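Long-range contacts in RNase III (Scheffersomyces stipitis, PDB 7DEY), which probably cuts double-stranded RNA endonucleolytically as a yeast Dicer, leaving 5'-phosphomonoester ends, and is represented here by its ribonuclease III domain and a double-stranded RNA binding domain: residues 6-11 against 119-124; 57-62 against 146-151; 82-87 against 113-118; 177-182 against 197-202. All coordinates share one frame; numbering follows the deposited sequence.

In the fold
Contacts 1, 2 and 3 lie in the helical ribonuclease III part of the chain, whereas contact 4 belongs to the double-stranded RNA binding domain. Contacts 1 and 3 share helix 113-128: their centres are 14 Å apart, and they touch where E119 CG meets L84 CD1 at 3.9 Å. Contact 3 also meets contact 2, 19 Å away between centres, through K147 beside T83 and Q86. D116 and E119 bring contacts 3 and 1 to an acidic cluster with E44 and D48, consistent with the metal-binding site of ribonuclease III relatives. Contact 4 stands apart, its centre 50 Å from that of contact 3 and 60 Å from that of contact 1.

Contact 1 (6-11 against 119-124); sequences PFIKDQ and EAYIGA
Y121 reaches out from helix 113-128 to the irregular segment 6-11, which leads into helix 11-18, and gives its hydroxyl to the backbone of P6: OH donates to P6 O at 3.0 Å. The donor lies in the plane of the carbonyl, with a C=O...OH angle of 156°, and P6 O meets the tyrosine at its ring edge. CG of Y121 stands anti to the backbone N (chi1 -168°), and the far end of the ring comes nearest to 6-11. Beside this bond the packing is close. I8 CD1 sits 3.3 Å from Y121 CE1, coming at the ring obliquely, and 3.6 Å from A124 CB one turn along the helix, so a single methyl fills the notch between the two. I8 and Y121 slide past each other in opposite directions, with I8 CG1 also near CE1. A phenylalanine in place of Y121 would probably keep this apolar packing but leave P6 O without its hydroxyl partner, and segment 6-11 less firmly fixed. The other flank is looser: the side chains of K9 and D10 are exposed and stay clear of 119-124, while D10 caps the N-terminus of helix 11-18. That flank also faces the second subunit, whose R227 bonds to I8 O and Q11 OE1. Helix 11-18 closes over the buried side, with V17 on Y121 and A124, F18 on Y121 and Y14 on I8, while F93 meets the Y121 ring and W139 of helix 134-143 lies against P6.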
loop_
_atom_site.group_PDB
_atom_site.type_symbol
_atom_site.label_atom_id
_atom_site.label_comp_id
_atom_site.label_asym_id
_atom_site.label_seq_id
_atom_site.Cartn_x
_atom_site.Cartn_y
_atom_site.Cartn_z
ATOM N N PRO C 6 10.710 16.961 -0.468
ATOM C CA PRO C 6 11.608 17.820 -1.233
ATOM C C PRO C 6 10.847 18.992 -1.822
ATOM O O PRO C 6 9.689 18.874 -2.243
ATOM C CB PRO C 6 12.157 16.893 -2.320
ATOM C CG PRO C 6 11.237 15.764 -2.357
ATOM C CD PRO C 6 10.697 15.590 -0.989
ATOM N N PHE C 7 11.540 20.129 -1.851
ATOM C CA PHE C 7 10.952 21.453 -1.959
ATOM C C PHE C 7 11.022 21.967 -3.385
ATOM O O PHE C 7 11.986 21.703 -4.104
ATOM C CB PHE C 7 11.692 22.409 -1.024
ATOM C CG PHE C 7 11.094 23.782 -0.931
ATOM C CD1 PHE C 7 10.002 24.013 -0.152
ATOM C CD2 PHE C 7 11.661 24.835 -1.598
ATOM C CE1 PHE C 7 9.485 25.247 -0.057
ATOM C CE2 PHE C 7 11.154 26.061 -1.496
ATOM C CZ PHE C 7 10.061 26.278 -0.724
ATOM N N ILE C 8 9.990 22.714 -3.775
ATOM C CA ILE C 8 9.949 23.454 -5.032
ATOM C C ILE C 8 10.186 24.924 -4.708
ATOM O O ILE C 8 9.348 25.565 -4.064
ATOM C CB ILE C 8 8.605 23.276 -5.746
ATOM C CG1 ILE C 8 8.399 21.833 -6.169
ATOM C CG2 ILE C 8 8.490 24.215 -6.946
ATOM C CD1 ILE C 8 7.034 21.622 -6.734
ATOM N N LYS C 9 11.302 25.489 -5.167
ATOM C CA LYS C 9 11.546 26.889 -4.828
ATOM C C LYS C 9 10.801 27.840 -5.761
ATOM O O LYS C 9 10.156 28.779 -5.290
ATOM C CB LYS C 9 13.044 27.194 -4.824
ATOM C CG LYS C 9 13.857 26.235 -3.982
ATOM C CD LYS C 9 15.224 26.800 -3.661
ATOM C CE LYS C 9 15.183 27.701 -2.442
ATOM N NZ LYS C 9 16.496 28.390 -2.244
ATOM N N ASP C 10 10.870 27.620 -7.077
ATOM C CA ASP C 10 10.335 28.588 -8.040
ATOM C C ASP C 10 8.822 28.739 -7.887
ATOM O O ASP C 10 8.084 27.756 -7.944
ATOM C CB ASP C 10 10.685 28.166 -9.472
ATOM C CG ASP C 10 10.363 29.258 -10.515
ATOM O OD1 ASP C 10 10.131 30.436 -10.131
ATOM O OD2 ASP C 10 10.351 28.944 -11.735
ATOM N N GLN C 11 8.366 29.976 -7.681
ATOM C CA GLN C 11 6.943 30.228 -7.495
ATOM C C GLN C 11 6.159 29.883 -8.744
ATOM O O GLN C 11 5.092 29.267 -8.662
ATOM C CB GLN C 11 6.702 31.685 -7.130
ATOM C CG GLN C 11 7.145 32.065 -5.729
ATOM C CD GLN C 11 6.097 31.742 -4.694
ATOM O OE1 GLN C 11 6.128 30.681 -4.064
ATOM N NE2 GLN C 11 5.143 32.648 -4.526
ATOM N N GLU C 119 2.004 13.118 -9.489
ATOM C CA GLU C 119 2.887 12.886 -10.622
ATOM C C GLU C 119 3.427 14.204 -11.154
ATOM O O GLU C 119 4.639 14.354 -11.345
ATOM C CB GLU C 119 2.165 12.082 -11.699
ATOM C CG GLU C 119 2.021 10.622 -11.301
ATOM C CD GLU C 119 1.376 9.766 -12.371
ATOM O OE1 GLU C 119 1.642 8.541 -12.366
ATOM O OE2 GLU C 119 0.603 10.299 -13.206
ATOM N N ALA C 120 2.550 15.190 -11.354
ATOM C CA ALA C 120 3.020 16.515 -11.747
ATOM C C ALA C 120 4.078 17.039 -10.774
ATOM O O ALA C 120 5.117 17.575 -11.192
ATOM C CB ALA C 120 1.845 17.491 -11.837
ATOM N N TYR C 121 3.832 16.885 -9.472
ATOM C CA TYR C 121 4.758 17.404 -8.476
ATOM C C TYR C 121 6.156 16.825 -8.676
ATOM O O TYR C 121 7.132 17.566 -8.855
ATOM C CB TYR C 121 4.223 17.094 -7.084
ATOM C CG TYR C 121 4.945 17.819 -5.978
ATOM C CD1 TYR C 121 4.614 19.124 -5.644
ATOM C CD2 TYR C 121 5.952 17.192 -5.267
ATOM C CE1 TYR C 121 5.265 19.779 -4.646
ATOM C CE2 TYR C 121 6.615 17.835 -4.271
ATOM C CZ TYR C 121 6.274 19.130 -3.955
ATOM O OH TYR C 121 6.952 19.773 -2.930
ATOM N N ILE C 122 6.269 15.491 -8.663
ATOM C CA ILE C 122 7.537 14.842 -8.993
ATOM C C ILE C 122 8.098 15.387 -10.300
ATOM O O ILE C 122 9.306 15.617 -10.431
ATOM C CB ILE C 122 7.347 13.317 -9.070
ATOM C CG1 ILE C 122 7.483 12.691 -7.689
ATOM C CG2 ILE C 122 8.353 12.678 -10.047
ATOM C CD1 ILE C 122 7.129 11.207 -7.697
ATOM N N GLY C 123 7.230 15.589 -11.292
ATOM C CA GLY C 123 7.662 16.237 -12.517
ATOM C C GLY C 123 8.300 17.592 -12.276
ATOM O O GLY C 123 9.225 17.979 -12.997
ATOM N N ALA C 124 7.838 18.321 -11.244
ATOM C CA ALA C 124 8.428 19.621 -10.926
ATOM C C ALA C 124 9.768 19.471 -10.224
ATOM O O ALA C 124 10.754 20.100 -10.624
ATOM C CB ALA C 124 7.487 20.451 -10.064
#

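Contact 2 (57-62 against 146-151); sequences LIIYDK and PKLEAF
K62 N is held twice on its own helix, by I58 O at 3.0 Å and, weakly, by I59 O, and all three of these residues touch L148; no hydrogen bond crosses to 146-151. This is a helix-to-helix contact within the all-helical ribonuclease III fold, between the end of helix 42-62 and helix 145-156. The axes cross at -39° and come no nearer than 11.8 Å, a wide spacing that one leucine spans. L148 points toward the other helix, with CG anti to the carbonyl carbon (chi1 -70°), and its two methyls divide the work. CD1 meets I58 CG2 at 3.7 Å and K62 CD at 3.6 Å, while CD2 takes I59 CG2 at 3.9 Å. Both isoleucines run across L148 at about a right angle; the lysine chain passes more obliquely, bent at several bonds. Two further helices add to the core, with L140 on I58 and L78 on I59, and F63, in the loop after helix 42-62, rests on L148 and F151. Farther out, toward solvent, K62 NZ has the like charge of K152 NZ close by. E149, whose end swings back toward the first helix, brings OE1 only to 4.2 Å from K62 NZ, beyond a salt bridge.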
loop_
_atom_site.group_PDB
_atom_site.type_symbol
_atom_site.label_atom_id
_atom_site.label_comp_id
_atom_site.label_asym_id
_atom_site.label_seq_id
_atom_site.Cartn_x
_atom_site.Cartn_y
_atom_site.Cartn_z
ATOM N N LEU C 57 13.939 1.012 -10.292
ATOM C CA LEU C 57 15.270 0.858 -9.711
ATOM C C LEU C 57 15.188 0.393 -8.254
ATOM O O LEU C 57 15.786 -0.628 -7.876
ATOM C CB LEU C 57 16.039 2.181 -9.825
ATOM C CG LEU C 57 16.840 2.464 -11.100
ATOM C CD1 LEU C 57 15.928 2.780 -12.240
ATOM C CD2 LEU C 57 17.798 3.616 -10.910
ATOM N N ILE C 58 14.409 1.109 -7.435
ATOM C CA ILE C 58 14.340 0.817 -6.007
ATOM C C ILE C 58 13.935 -0.642 -5.758
ATOM O O ILE C 58 14.619 -1.376 -5.042
ATOM C CB ILE C 58 13.397 1.818 -5.319
ATOM C CG1 ILE C 58 14.003 3.226 -5.394
ATOM C CG2 ILE C 58 13.087 1.396 -3.888
ATOM C CD1 ILE C 58 12.994 4.350 -5.372
ATOM N N ILE C 59 12.850 -1.108 -6.374
ATOM C CA ILE C 59 12.434 -2.485 -6.099
ATOM C C ILE C 59 13.422 -3.491 -6.688
ATOM O O ILE C 59 13.733 -4.502 -6.053
ATOM C CB ILE C 59 11.000 -2.758 -6.594
ATOM C CG1 ILE C 59 10.892 -2.537 -8.100
ATOM C CG2 ILE C 59 9.988 -1.945 -5.803
ATOM C CD1 ILE C 59 9.663 -3.202 -8.695
ATOM N N TYR C 60 13.912 -3.251 -7.912
ATOM C CA TYR C 60 14.875 -4.175 -8.515
ATOM C C TYR C 60 16.059 -4.410 -7.584
ATOM O O TYR C 60 16.495 -5.554 -7.375
ATOM C CB TYR C 60 15.362 -3.610 -9.850
ATOM C CG TYR C 60 16.154 -4.567 -10.713
ATOM C CD1 TYR C 60 17.538 -4.710 -10.562
ATOM C CD2 TYR C 60 15.520 -5.314 -11.698
ATOM C CE1 TYR C 60 18.259 -5.582 -11.368
ATOM C CE2 TYR C 60 16.230 -6.192 -12.508
ATOM C CZ TYR C 60 17.589 -6.319 -12.349
ATOM O OH TYR C 60 18.264 -7.201 -13.170
ATOM N N ASP C 61 16.571 -3.328 -7.000
ATOM C CA ASP C 61 17.689 -3.411 -6.073
ATOM C C ASP C 61 17.307 -4.151 -4.784
ATOM O O ASP C 61 18.111 -4.919 -4.246
ATOM C CB ASP C 61 18.173 -1.983 -5.797
ATOM C CG ASP C 61 19.113 -1.891 -4.629
ATOM O OD1 ASP C 61 20.288 -1.508 -4.859
ATOM O OD2 ASP C 61 18.678 -2.178 -3.486
ATOM N N LYS C 62 16.089 -3.933 -4.268
ATOM C CA LYS C 62 15.730 -4.435 -2.939
ATOM C C LYS C 62 15.280 -5.889 -2.963
ATOM O O LYS C 62 15.407 -6.599 -1.958
ATOM C CB LYS C 62 14.626 -3.573 -2.319
ATOM C CG LYS C 62 14.319 -3.928 -0.880
ATOM C CD LYS C 62 14.059 -2.703 -0.012
ATOM C CE LYS C 62 14.601 -2.887 1.421
ATOM N NZ LYS C 62 14.675 -4.321 1.880
ATOM N N PRO C 146 8.254 1.697 4.444
ATOM C CA PRO C 146 7.211 0.842 5.038
ATOM C C PRO C 146 6.508 -0.024 4.012
ATOM O O PRO C 146 6.235 -1.200 4.292
ATOM C CB PRO C 146 6.249 1.853 5.680
ATOM C CG PRO C 146 7.005 3.130 5.772
ATOM C CD PRO C 146 7.898 3.127 4.584
ATOM N N LYS C 147 6.214 0.514 2.821
ATOM C CA LYS C 147 5.559 -0.294 1.796
ATOM C C LYS C 147 6.455 -1.433 1.346
ATOM O O LYS C 147 5.962 -2.523 1.022
ATOM C CB LYS C 147 5.162 0.564 0.585
ATOM C CG LYS C 147 4.457 1.862 0.939
ATOM C CD LYS C 147 3.238 2.117 0.071
ATOM C CE LYS C 147 2.008 1.389 0.560
ATOM N NZ LYS C 147 1.422 2.073 1.730
ATOM N N LEU C 148 7.767 -1.211 1.311
ATOM C CA LEU C 148 8.625 -2.283 0.831
ATOM C C LEU C 148 8.850 -3.318 1.911
ATOM O O LEU C 148 8.894 -4.516 1.618
ATOM C CB LEU C 148 9.960 -1.742 0.336
ATOM C CG LEU C 148 9.933 -0.937 -0.968
ATOM C CD1 LEU C 148 11.365 -0.775 -1.466
ATOM C CD2 LEU C 148 9.033 -1.576 -2.016
ATOM N N GLU C 149 8.978 -2.892 3.164
ATOM C CA GLU C 149 9.079 -3.888 4.216
ATOM C C GLU C 149 7.802 -4.701 4.304
ATOM O O GLU C 149 7.860 -5.898 4.599
ATOM C CB GLU C 149 9.428 -3.240 5.555
ATOM C CG GLU C 149 10.110 -4.198 6.553
ATOM C CD GLU C 149 11.105 -5.182 5.899
ATOM O OE1 GLU C 149 11.870 -4.774 4.978
ATOM O OE2 GLU C 149 11.122 -6.374 6.320
ATOM N N ALA C 150 6.644 -4.097 4.005
ATOM C CA ALA C 150 5.435 -4.911 3.887
ATOM C C ALA C 150 5.609 -5.980 2.815
ATOM O O ALA C 150 5.250 -7.140 3.024
ATOM C CB ALA C 150 4.213 -4.045 3.605
ATOM N N PHE C 151 6.216 -5.634 1.688
ATOM C CA PHE C 151 6.318 -6.633 0.635
ATOM C C PHE C 151 7.406 -7.657 0.945
ATOM O O PHE C 151 7.268 -8.835 0.593
ATOM C CB PHE C 151 6.576 -5.964 -0.712
ATOM C CG PHE C 151 5.405 -5.174 -1.242
ATOM C CD1 PHE C 151 4.385 -4.728 -0.397
ATOM C CD2 PHE C 151 5.329 -4.855 -2.589
ATOM C CE1 PHE C 151 3.315 -3.991 -0.882
ATOM C CE2 PHE C 151 4.259 -4.122 -3.085
ATOM C CZ PHE C 151 3.254 -3.688 -2.228
#

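Contact 3 (82-87 against 113-118); sequences HTLTQF and VYADIF
L84 and A115 meet where helices 81-90 and 113-128 cross in the ribonuclease III fold, and their CA atoms are the nearest across the pair, 4.8 Å apart. The axes pass at 7.7 Å and 71°, a close crossing, consistent with the small side chain of A115: its CB lies 3.6 Å from L84 CB, with L84 CD1 reaching past it. Next along the second helix, F118 has CG anti to the backbone N (chi1 -172°), which carries CG toward helix 81-90. Its ring touches both L84 and F87: L84 CD2 meets CD1 and CE1, and F87 CB meets CE2 at 3.5 Å, both obliquely. The two phenylalanine rings are oblique, centroids 5.7 Å apart and planes at 37°. An alanine at F118 would probably open a gap here, leaving L84 CD2 and F87 CB and CD2 without the ring they now rest on. At the other end T85 CG2 packs on Y114 CB. Outside this shell, W139 and F93 also lie on F118, and Y144 meets the F87 ring edge-to-face. S88 OG lies within hydrogen-bonding reach of both L84 O and Y114 O, with a single proton to share between them, and so bridges the two helices. On the outer side H82 stacks on H82 of the second subunit, so helix 81-90 also takes part in the subunit interface. T85 OG1 bonds to N81 O one turn back and lies 4.0 Å from A115 N.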
loop_
_atom_site.group_PDB
_atom_site.type_symbol
_atom_site.label_atom_id
_atom_site.label_comp_id
_atom_site.label_asym_id
_atom_site.label_seq_id
_atom_site.Cartn_x
_atom_site.Cartn_y
_atom_site.Cartn_z
ATOM N N HIS C 82 -4.251 4.636 -5.583
ATOM C CA HIS C 82 -4.408 4.456 -4.141
ATOM C C HIS C 82 -3.188 4.962 -3.376
ATOM O O HIS C 82 -3.310 5.801 -2.477
ATOM C CB HIS C 82 -4.648 2.983 -3.827
ATOM C CG HIS C 82 -4.599 2.656 -2.366
ATOM N ND1 HIS C 82 -3.419 2.422 -1.691
ATOM C CD2 HIS C 82 -5.586 2.553 -1.445
ATOM C CE1 HIS C 82 -3.683 2.170 -0.421
ATOM N NE2 HIS C 82 -4.991 2.242 -0.246
ATOM N N THR C 83 -1.999 4.464 -3.712
ATOM C CA THR C 83 -0.836 4.851 -2.925
ATOM C C THR C 83 -0.403 6.292 -3.190
ATOM O O THR C 83 0.057 6.976 -2.262
ATOM C CB THR C 83 0.326 3.920 -3.183
ATOM O OG1 THR C 83 1.495 4.539 -2.661
ATOM C CG2 THR C 83 0.504 3.709 -4.649
ATOM N N LEU C 84 -0.495 6.762 -4.448
ATOM C CA LEU C 84 -0.090 8.138 -4.742
ATOM C C LEU C 84 -1.036 9.129 -4.095
ATOM O O LEU C 84 -0.612 10.226 -3.722
ATOM C CB LEU C 84 -0.041 8.402 -6.248
ATOM C CG LEU C 84 0.893 7.559 -7.104
ATOM C CD1 LEU C 84 1.029 8.187 -8.453
ATOM C CD2 LEU C 84 2.230 7.468 -6.423
ATOM N N THR C 85 -2.318 8.765 -3.962
ATOM C CA THR C 85 -3.244 9.587 -3.194
ATOM C C THR C 85 -2.864 9.594 -1.728
ATOM O O THR C 85 -2.964 10.628 -1.060
ATOM C CB THR C 85 -4.674 9.081 -3.331
ATOM O OG1 THR C 85 -5.080 9.118 -4.701
ATOM C CG2 THR C 85 -5.598 9.952 -2.510
ATOM N N GLN C 86 -2.438 8.443 -1.208
ATOM C CA GLN C 86 -2.059 8.374 0.197
ATOM C C GLN C 86 -0.875 9.282 0.477
ATOM O O GLN C 86 -0.871 10.017 1.464
ATOM C CB GLN C 86 -1.746 6.930 0.587
ATOM C CG GLN C 86 -1.787 6.686 2.075
ATOM C CD GLN C 86 -1.730 5.214 2.437
ATOM O OE1 GLN C 86 -1.237 4.387 1.669
ATOM N NE2 GLN C 86 -2.242 4.879 3.622
ATOM N N PHE C 87 0.122 9.280 -0.409
ATOM C CA PHE C 87 1.235 10.214 -0.273
ATOM C C PHE C 87 0.753 11.658 -0.327
ATOM O O PHE C 87 1.209 12.499 0.460
ATOM C CB PHE C 87 2.276 9.966 -1.368
ATOM C CG PHE C 87 2.971 8.634 -1.262
ATOM C CD1 PHE C 87 3.128 8.013 -0.035
ATOM C CD2 PHE C 87 3.465 8.005 -2.393
ATOM C CE1 PHE C 87 3.771 6.781 0.061
ATOM C CE2 PHE C 87 4.086 6.783 -2.306
ATOM C CZ PHE C 87 4.242 6.165 -1.073
ATOM N N VAL C 113 -7.627 12.344 -9.157
ATOM C CA VAL C 113 -6.892 13.596 -9.331
ATOM C C VAL C 113 -5.594 13.592 -8.535
ATOM O O VAL C 113 -4.509 13.768 -9.099
ATOM C CB VAL C 113 -7.780 14.788 -8.939
ATOM C CG1 VAL C 113 -6.926 16.021 -8.593
ATOM C CG2 VAL C 113 -8.737 15.086 -10.054
ATOM N N TYR C 114 -5.690 13.402 -7.210
ATOM C CA TYR C 114 -4.543 13.625 -6.336
ATOM C C TYR C 114 -3.325 12.845 -6.792
ATOM O O TYR C 114 -2.190 13.319 -6.631
ATOM C CB TYR C 114 -4.870 13.255 -4.897
ATOM C CG TYR C 114 -5.745 14.269 -4.224
ATOM C CD1 TYR C 114 -5.207 15.396 -3.627
ATOM C CD2 TYR C 114 -7.125 14.101 -4.198
ATOM C CE1 TYR C 114 -6.029 16.332 -3.007
ATOM C CE2 TYR C 114 -7.951 15.024 -3.593
ATOM C CZ TYR C 114 -7.409 16.140 -2.993
ATOM O OH TYR C 114 -8.260 17.048 -2.379
ATOM N N ALA C 115 -3.533 11.670 -7.385
ATOM C CA ALA C 115 -2.391 10.957 -7.928
ATOM C C ALA C 115 -1.805 11.696 -9.117
ATOM O O ALA C 115 -0.587 11.677 -9.320
ATOM C CB ALA C 115 -2.786 9.533 -8.311
ATOM N N ASP C 116 -2.646 12.369 -9.896
ATOM C CA ASP C 116 -2.141 13.100 -11.048
ATOM C C ASP C 116 -1.432 14.386 -10.636
ATOM O O ASP C 116 -0.507 14.815 -11.336
ATOM C CB ASP C 116 -3.282 13.395 -12.022
ATOM C CG ASP C 116 -3.617 12.202 -12.913
ATOM O OD1 ASP C 116 -2.705 11.617 -13.543
ATOM O OD2 ASP C 116 -4.805 11.848 -12.987
ATOM N N ILE C 117 -1.849 15.016 -9.525
ATOM C CA ILE C 117 -1.066 16.106 -8.940
ATOM C C ILE C 117 0.310 15.590 -8.561
ATOM O O ILE C 117 1.344 16.101 -9.009
ATOM C CB ILE C 117 -1.784 16.705 -7.714
ATOM C CG1 ILE C 117 -3.210 17.106 -8.057
ATOM C CG2 ILE C 117 -1.030 17.933 -7.162
ATOM C CD1 ILE C 117 -3.333 18.553 -8.464
ATOM N N PHE C 118 0.321 14.536 -7.743
ATOM C CA PHE C 118 1.557 13.952 -7.238
ATOM C C PHE C 118 2.521 13.610 -8.363
ATOM O O PHE C 118 3.742 13.782 -8.219
ATOM C CB PHE C 118 1.231 12.707 -6.421
ATOM C CG PHE C 118 2.396 12.151 -5.702
ATOM C CD1 PHE C 118 3.219 11.226 -6.311
ATOM C CD2 PHE C 118 2.674 12.549 -4.419
ATOM C CE1 PHE C 118 4.286 10.711 -5.651
ATOM C CE2 PHE C 118 3.745 12.041 -3.756
ATOM C CZ PHE C 118 4.553 11.121 -4.366
#

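Contact 4 (177-182 against 197-202); sequences SHPLYV and CRMGND
The Y181 ring takes C197 obliquely: C197 CB is 3.5 Å from Y181 CE2, and the sulfur is 4.3 Å from the ring centroid, a Cys sulfur-aromatic contact. C197 SG stands anti to the backbone N (chi1 158°), which places it by Y181 CE2 and CZ. K165 meets the same ring by a cation-pi contact. On the other sheet face, V182 CG2 lies over one face of the R198 guanidinium, 3.9 Å from NH1, the two side chains crossing at about a right angle. The H178 ring has L180 CD1 in its plane, at an edge. L180 and R198 form an antiparallel hydrogen-bonded pair: L180 N to R198 O is 3.0 Å, and R198 N to L180 O is 2.8 Å. Y181 and C197 are the non-hydrogen-bonded pair beside it. At the end away from the hairpin turn, M199 is bent at chi2 and chi3 and CE lies 3.4 Å from P179 CD. These strands form hairpin 180-183/194-199 of the double-stranded RNA binding fold; strand 202-208 continues the sheet. Both helices pack on the face that carries Y181 and C197: L168 of helix 164-172 touches both, and from helix 212-224 A219 meets C197 and A220 Y181.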
loop_
_atom_site.group_PDB
_atom_site.type_symbol
_atom_site.label_atom_id
_atom_site.label_comp_id
_atom_site.label_asym_id
_atom_site.label_seq_id
_atom_site.Cartn_x
_atom_site.Cartn_y
_atom_site.Cartn_z
ATOM N N SER C 177 -4.307 -45.075 -4.633
ATOM C CA SER C 177 -3.259 -44.215 -5.166
ATOM C C SER C 177 -3.316 -42.884 -4.426
ATOM O O SER C 177 -4.273 -42.116 -4.594
ATOM C CB SER C 177 -3.436 -44.024 -6.671
ATOM O OG SER C 177 -4.763 -43.627 -6.967
ATOM N N HIS C 178 -2.311 -42.621 -3.599
ATOM C CA HIS C 178 -2.160 -41.347 -2.919
ATOM C C HIS C 178 -0.805 -40.742 -3.264
ATOM O O HIS C 178 0.128 -41.463 -3.632
ATOM C CB HIS C 178 -2.305 -41.492 -1.396
ATOM C CG HIS C 178 -1.397 -42.510 -0.782
ATOM N ND1 HIS C 178 -0.024 -42.438 -0.869
ATOM C CD2 HIS C 178 -1.668 -43.615 -0.047
ATOM C CE1 HIS C 178 0.512 -43.460 -0.228
ATOM N NE2 HIS C 178 -0.464 -44.190 0.279
ATOM N N PRO C 179 -0.659 -39.422 -3.169
ATOM C CA PRO C 179 0.552 -38.787 -3.698
ATOM C C PRO C 179 1.748 -38.936 -2.767
ATOM O O PRO C 179 1.630 -38.810 -1.544
ATOM C CB PRO C 179 0.135 -37.318 -3.855
ATOM C CG PRO C 179 -0.929 -37.124 -2.852
ATOM C CD PRO C 179 -1.646 -38.427 -2.702
ATOM N N LEU C 180 2.906 -39.217 -3.367
ATOM C CA LEU C 180 4.181 -39.332 -2.669
ATOM C C LEU C 180 5.047 -38.127 -2.999
ATOM O O LEU C 180 4.908 -37.518 -4.062
ATOM C CB LEU C 180 4.921 -40.619 -3.053
ATOM C CG LEU C 180 4.228 -41.967 -2.780
ATOM C CD1 LEU C 180 3.470 -41.932 -1.467
ATOM C CD2 LEU C 180 3.293 -42.399 -3.909
ATOM N N TYR C 181 5.948 -37.782 -2.082
ATOM C CA TYR C 181 6.762 -36.567 -2.179
ATOM C C TYR C 181 8.240 -36.946 -2.167
ATOM O O TYR C 181 8.848 -37.038 -1.100
ATOM C CB TYR C 181 6.422 -35.609 -1.040
ATOM C CG TYR C 181 5.001 -35.114 -1.114
ATOM C CD1 TYR C 181 3.932 -35.949 -0.779
ATOM C CD2 TYR C 181 4.715 -33.821 -1.549
ATOM C CE1 TYR C 181 2.621 -35.511 -0.866
ATOM C CE2 TYR C 181 3.401 -33.367 -1.628
ATOM C CZ TYR C 181 2.363 -34.219 -1.285
ATOM O OH TYR C 181 1.067 -33.792 -1.362
ATOM N N VAL C 182 8.823 -37.118 -3.349
ATOM C CA VAL C 182 10.147 -37.714 -3.509
ATOM C C VAL C 182 11.178 -36.612 -3.723
ATOM O O VAL C 182 11.124 -35.888 -4.724
ATOM C CB VAL C 182 10.172 -38.702 -4.685
ATOM C CG1 VAL C 182 11.334 -39.654 -4.531
ATOM C CG2 VAL C 182 8.844 -39.445 -4.795
ATOM N N CYS C 197 6.209 -33.867 -5.992
ATOM C CA CYS C 197 4.930 -34.436 -5.573
ATOM C C CYS C 197 4.359 -35.231 -6.741
ATOM O O CYS C 197 3.789 -34.659 -7.677
ATOM C CB CYS C 197 3.986 -33.326 -5.125
ATOM S SG CYS C 197 2.223 -33.747 -5.163
ATOM N N ARG C 198 4.514 -36.553 -6.695
ATOM C CA ARG C 198 4.119 -37.403 -7.808
ATOM C C ARG C 198 2.939 -38.268 -7.415
ATOM O O ARG C 198 2.888 -38.795 -6.303
ATOM C CB ARG C 198 5.273 -38.292 -8.275
ATOM C CG ARG C 198 6.417 -37.541 -8.948
ATOM C CD ARG C 198 7.490 -38.496 -9.462
ATOM N NE ARG C 198 8.831 -37.934 -9.304
ATOM C CZ ARG C 198 9.884 -38.630 -8.895
ATOM N NH1 ARG C 198 9.749 -39.917 -8.599
ATOM N NH2 ARG C 198 11.063 -38.043 -8.774
ATOM N N MET C 199 1.988 -38.408 -8.331
ATOM C CA MET C 199 0.851 -39.301 -8.151
ATOM C C MET C 199 1.032 -40.452 -9.143
ATOM O O MET C 199 0.449 -40.480 -10.227
ATOM C CB MET C 199 -0.491 -38.494 -8.349
ATOM C CG MET C 199 -1.772 -39.288 -8.629
ATOM S SD MET C 199 -2.523 -40.043 -7.175
ATOM C CE MET C 199 -2.354 -38.693 -6.031
ATOM N N GLY C 200 1.840 -41.433 -8.742
ATOM C CA GLY C 200 2.105 -42.587 -9.584
ATOM C C GLY C 200 3.255 -42.426 -10.563
ATOM O O GLY C 200 4.340 -42.982 -10.349
ATOM N N ASN C 201 3.035 -41.672 -11.642
ATOM C CA ASN C 201 4.056 -41.464 -12.666
ATOM C C ASN C 201 4.267 -40.003 -13.057
ATOM O O ASN C 201 5.312 -39.693 -13.647
ATOM C CB ASN C 201 3.712 -42.282 -13.923
ATOM C CG ASN C 201 2.213 -42.320 -14.204
ATOM O OD1 ASN C 201 1.435 -41.572 -13.601
ATOM N ND2 ASN C 201 1.803 -43.184 -15.132
ATOM N N ASP C 202 3.343 -39.100 -12.718
ATOM C CA ASP C 202 3.324 -37.713 -13.171
ATOM C C ASP C 202 3.696 -36.771 -12.027
ATOM O O ASP C 202 3.279 -36.978 -10.889
ATOM C CB ASP C 202 1.931 -37.368 -13.693
ATOM C CG ASP C 202 0.846 -38.049 -12.887
ATOM O OD1 ASP C 202 1.230 -38.808 -11.975
ATOM O OD2 ASP C 202 -0.362 -37.830 -13.151
#